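Local coordinates for nitroreductase family protein (Clostridium novyi, PDB 3G14), which probably works as an oxidoreductase of the nitroreductase family, at residues B[56-59]-B[60-64]; B[172-175]-B[176-180]. All coordinates share one frame; numbering follows the deposited sequence.

From the N terminus the chain first meets interaction 1, the last turns of helix 54-63, which follows strand 46-51. Interaction 2 comes much later, where strand 173-175, an outermost strand of the four-stranded mixed sheet within this chain, leaves the sheet and folds back in a tight loop. Each contact closes a few residues within one continuous piece of chain, so the two lie in series and neither nest nor cross. Their centres are about 17 Å apart, yet they touch where Leu56 CD1 packs 3.2 Å from Asp176 O. Strand 46-51 links them further: it pairs in parallel with 173-175 and packs against Leu56 and Ile60.

Interaction 1. Residues B[56-59]-B[60-64]; sequences LKLD and IANAI
Leu56 to Ile60, Lys57 to Ala61 and Leu58 to Asn62 are joined by consecutive i to i+4 backbone hydrogen bonds, the signature of an alpha-helix. Ile60 N meets Leu56 O at 2.9 Å and Ala61 N meets Lys57 O at 2.7 Å, both nearly straight. Asn62 N reaches Leu58 O at 2.9 Å. The fourth link, from Ala63 N to Asp59 O at 3.2 Å, is weak and bent to 132°; beside it Ala63 N also bonds to Ile60 O, an i to i+3 bond. This change of pattern falls at the C-terminal end of the helix, and Ile64 is the first residue to leave helical backbone angles.

One water adds a side-chain link along the solvent-facing flank: it accepts from Asn62 ND2 at 2.9 Å and donates to Asp59 OD1 at 3.2 Å. The other carboxylate oxygen, Asp59 OD2, forms a salt bridge with Lys55, so the two oxygens have different partners.

Side-chain packing within the stretch is slight, and each aliphatic branch meets a polar atom. Leu58 CD1 lies 3.7 Å from Asn62 ND2, the two side chains meeting at a slant on the exposed side. The CG1 branch of Ile60 lies beside the backbone N (chi1 -64°), which brings CG1 to 3.3 Å from Leu56 O.

Around the helix, Leu56 and Ile60 pack on Val51 of strand 46-51. Lys57 and Ala61 touch helix 70-77 through Val75 and Leu76, and Lys57 NZ bonds to Ser78 O beyond that helix. Asp59 and Ala63 face helix 130-137, so helix 54-63 packs on the sheet and on two other helices.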
# COMPACT_ATOMS: atom_id res chain seq x y z
N LEU B 56 17.44 -12.84 16.74
CA LEU B 56 16.31 -11.92 16.56
C LEU B 56 15.18 -12.53 15.70
O LEU B 56 13.99 -12.30 15.94
CB LEU B 56 16.80 -10.56 16.01
CG LEU B 56 17.85 -9.84 16.89
CD1 LEU B 56 18.30 -8.50 16.26
CD2 LEU B 56 17.32 -9.64 18.32
N LYS B 57 15.54 -13.32 14.69
CA LYS B 57 14.52 -14.05 13.91
C LYS B 57 13.72 -14.96 14.80
O LYS B 57 12.49 -15.07 14.67
CB LYS B 57 15.18 -14.90 12.81
CG LYS B 57 15.83 -14.10 11.72
CD LYS B 57 16.42 -15.04 10.71
CE LYS B 57 17.42 -14.40 9.87
NZ LYS B 57 18.11 -15.42 9.07
N LEU B 58 14.43 -15.64 15.70
CA LEU B 58 13.79 -16.53 16.66
C LEU B 58 12.83 -15.73 17.56
O LEU B 58 11.70 -16.14 17.77
CB LEU B 58 14.85 -17.31 17.48
CG LEU B 58 14.35 -18.20 18.63
CD1 LEU B 58 13.31 -19.20 18.10
CD2 LEU B 58 15.50 -18.93 19.36
N ASP B 59 13.26 -14.57 18.04
CA ASP B 59 12.38 -13.69 18.84
C ASP B 59 11.13 -13.30 18.05
O ASP B 59 10.00 -13.34 18.58
CB ASP B 59 13.08 -12.37 19.23
CG ASP B 59 14.17 -12.53 20.29
OD1 ASP B 59 14.15 -13.50 21.07
OD2 ASP B 59 15.05 -11.65 20.31
N ILE B 60 11.32 -12.94 16.78
CA ILE B 60 10.18 -12.55 15.93
C ILE B 60 9.26 -13.74 15.70
O ILE B 60 8.02 -13.63 15.84
CB ILE B 60 10.62 -11.91 14.60
CG1 ILE B 60 11.38 -10.59 14.85
CG2 ILE B 60 9.41 -11.70 13.70
CD1 ILE B 60 12.07 -10.08 13.63
N ALA B 61 9.84 -14.89 15.37
CA ALA B 61 9.08 -16.14 15.17
C ALA B 61 8.20 -16.47 16.37
O ALA B 61 7.03 -16.82 16.21
CB ALA B 61 10.05 -17.31 14.91
N ASN B 62 8.77 -16.34 17.57
CA ASN B 62 8.01 -16.59 18.78
C ASN B 62 6.87 -15.60 19.04
O ASN B 62 5.90 -15.94 19.73
CB ASN B 62 8.91 -16.68 20.00
CG ASN B 62 9.78 -17.96 20.01
OD1 ASN B 62 9.35 -19.03 19.52
ND2 ASN B 62 10.97 -17.85 20.60
N ALA B 63 7.00 -14.37 18.53
CA ALA B 63 6.00 -13.29 18.73
C ALA B 63 4.78 -13.37 17.78
O ALA B 63 3.75 -12.80 18.06
CB ALA B 63 6.68 -11.91 18.59
N ILE B 64 4.94 -14.03 16.65
CA ILE B 64 3.89 -14.16 15.67
C ILE B 64 2.68 -14.95 16.21
O ILE B 64 2.84 -15.96 16.91
CB ILE B 64 4.46 -14.71 14.32
CG1 ILE B 64 5.40 -13.70 13.71
CG2 ILE B 64 3.32 -15.05 13.37
CD1 ILE B 64 6.24 -14.22 12.51
O HOH W 1 11.66 -15.34 21.97

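Interaction 2. Residues B[172-175]-B[176-180]; sequences YLYI and DKWGT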
# COMPACT_ATOMS: atom_id res chain seq x y z
N TYR B 172 16.50 5.99 7.21
CA TYR B 172 15.23 5.24 7.27
C TYR B 172 15.42 3.73 7.27
O TYR B 172 14.44 3.01 7.18
CB TYR B 172 14.33 5.64 6.10
CG TYR B 172 13.92 7.09 6.11
CD1 TYR B 172 12.80 7.53 6.81
CD2 TYR B 172 14.67 8.05 5.40
CE1 TYR B 172 12.43 8.88 6.82
CE2 TYR B 172 14.30 9.40 5.39
CZ TYR B 172 13.19 9.81 6.12
OH TYR B 172 12.83 11.13 6.13
N LEU B 173 16.67 3.28 7.39
CA LEU B 173 17.03 1.86 7.29
C LEU B 173 18.04 1.47 8.37
O LEU B 173 19.18 1.99 8.42
CB LEU B 173 17.61 1.57 5.94
CG LEU B 173 17.84 0.10 5.57
CD1 LEU B 173 16.54 -0.62 5.39
CD2 LEU B 173 18.67 0.17 4.26
N TYR B 174 17.62 0.55 9.22
CA TYR B 174 18.38 0.06 10.33
C TYR B 174 18.73 -1.41 10.15
O TYR B 174 18.09 -2.13 9.35
CB TYR B 174 17.58 0.27 11.62
CG TYR B 174 17.25 1.71 11.96
CD1 TYR B 174 18.21 2.73 11.83
CD2 TYR B 174 15.97 2.07 12.43
CE1 TYR B 174 17.91 4.06 12.18
CE2 TYR B 174 15.67 3.39 12.78
CZ TYR B 174 16.64 4.38 12.66
OH TYR B 174 16.31 5.68 12.99
N ILE B 175 19.72 -1.86 10.91
CA ILE B 175 20.12 -3.29 10.93
C ILE B 175 20.01 -3.80 12.36
O ILE B 175 20.69 -3.26 13.26
CB ILE B 175 21.55 -3.54 10.34
CG1 ILE B 175 21.96 -5.01 10.39
CG2 ILE B 175 22.63 -2.66 11.04
CD1 ILE B 175 21.12 -5.98 9.60
N ASP B 176 19.13 -4.78 12.54
CA ASP B 176 18.91 -5.58 13.77
C ASP B 176 18.29 -4.81 14.95
O ASP B 176 17.57 -5.40 15.77
CB ASP B 176 20.20 -6.29 14.24
CG ASP B 176 20.61 -7.46 13.34
OD1 ASP B 176 19.73 -8.03 12.65
OD2 ASP B 176 21.80 -7.80 13.33
N LYS B 177 18.62 -3.52 15.07
CA LYS B 177 18.28 -2.71 16.20
C LYS B 177 17.85 -1.32 15.74
O LYS B 177 18.44 -0.72 14.85
CB LYS B 177 19.49 -2.59 17.14
CG LYS B 177 19.25 -1.71 18.31
CD LYS B 177 20.50 -1.64 19.18
CE LYS B 177 20.35 -0.61 20.30
NZ LYS B 177 21.57 -0.55 21.14
N TRP B 178 16.79 -0.82 16.34
CA TRP B 178 16.30 0.53 16.04
C TRP B 178 17.40 1.56 16.32
O TRP B 178 18.01 1.57 17.40
CB TRP B 178 15.06 0.82 16.91
CG TRP B 178 14.50 2.18 16.71
CD1 TRP B 178 14.69 3.28 17.48
CD2 TRP B 178 13.61 2.56 15.66
NE1 TRP B 178 13.99 4.35 16.95
CE2 TRP B 178 13.32 3.93 15.84
CE3 TRP B 178 13.06 1.89 14.57
CZ2 TRP B 178 12.46 4.63 14.98
CZ3 TRP B 178 12.24 2.60 13.69
CH2 TRP B 178 11.93 3.96 13.92
N GLY B 179 17.68 2.41 15.33
CA GLY B 179 18.71 3.46 15.47
C GLY B 179 20.09 3.11 14.95
O GLY B 179 20.94 4.00 14.81
N THR B 180 20.36 1.83 14.71
CA THR B 180 21.64 1.39 14.15
C THR B 180 21.56 1.36 12.61
O THR B 180 20.87 0.53 12.02
CB THR B 180 22.06 0.01 14.69
OG1 THR B 180 22.18 0.07 16.12
CG2 THR B 180 23.40 -0.45 14.08
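Tyr174 and Ile175 end strand 173-175, and the chain then folds back through a type II beta turn, Lys177 to Thr180, to bring Thr180 O 2.9 Å from Ile175 N in a hydrogen bond. Within the turn Thr180 N bonds to Lys177 O. Asp176, with a positive phi of 69°, starts the reversal, and a weak bond from Lys177 N back to Ile175 O spans Asp176. Gly179, also at positive phi, takes backbone angles that would press a CB against the preceding carbonyl.

The Tyr174 ring lies over the turn. With CG beside the backbone N (chi1 -61°), one face is set on the Gly179 peptide: Gly179 N sits above the ring centre, and Gly179 CA makes a CH-pi contact 3.6 Å from the centroid. Trp178 meets the same tyrosine in an edge-to-face stack, the Tyr174 edge pointing at the indole's six-membered ring with the planes at 71°.

On the other flank, Ile175 CG2 touches Thr180 CG2, while Ile175 and Asp176 run side by side. Asp176 OD1 accepts from the backbone N atoms of Glu52 and Ser53, tying the loop to the chain just beyond strand 46-51. At the stack's closest point, Tyr174 CE2 lies 3.5 Å from Trp178 CE3.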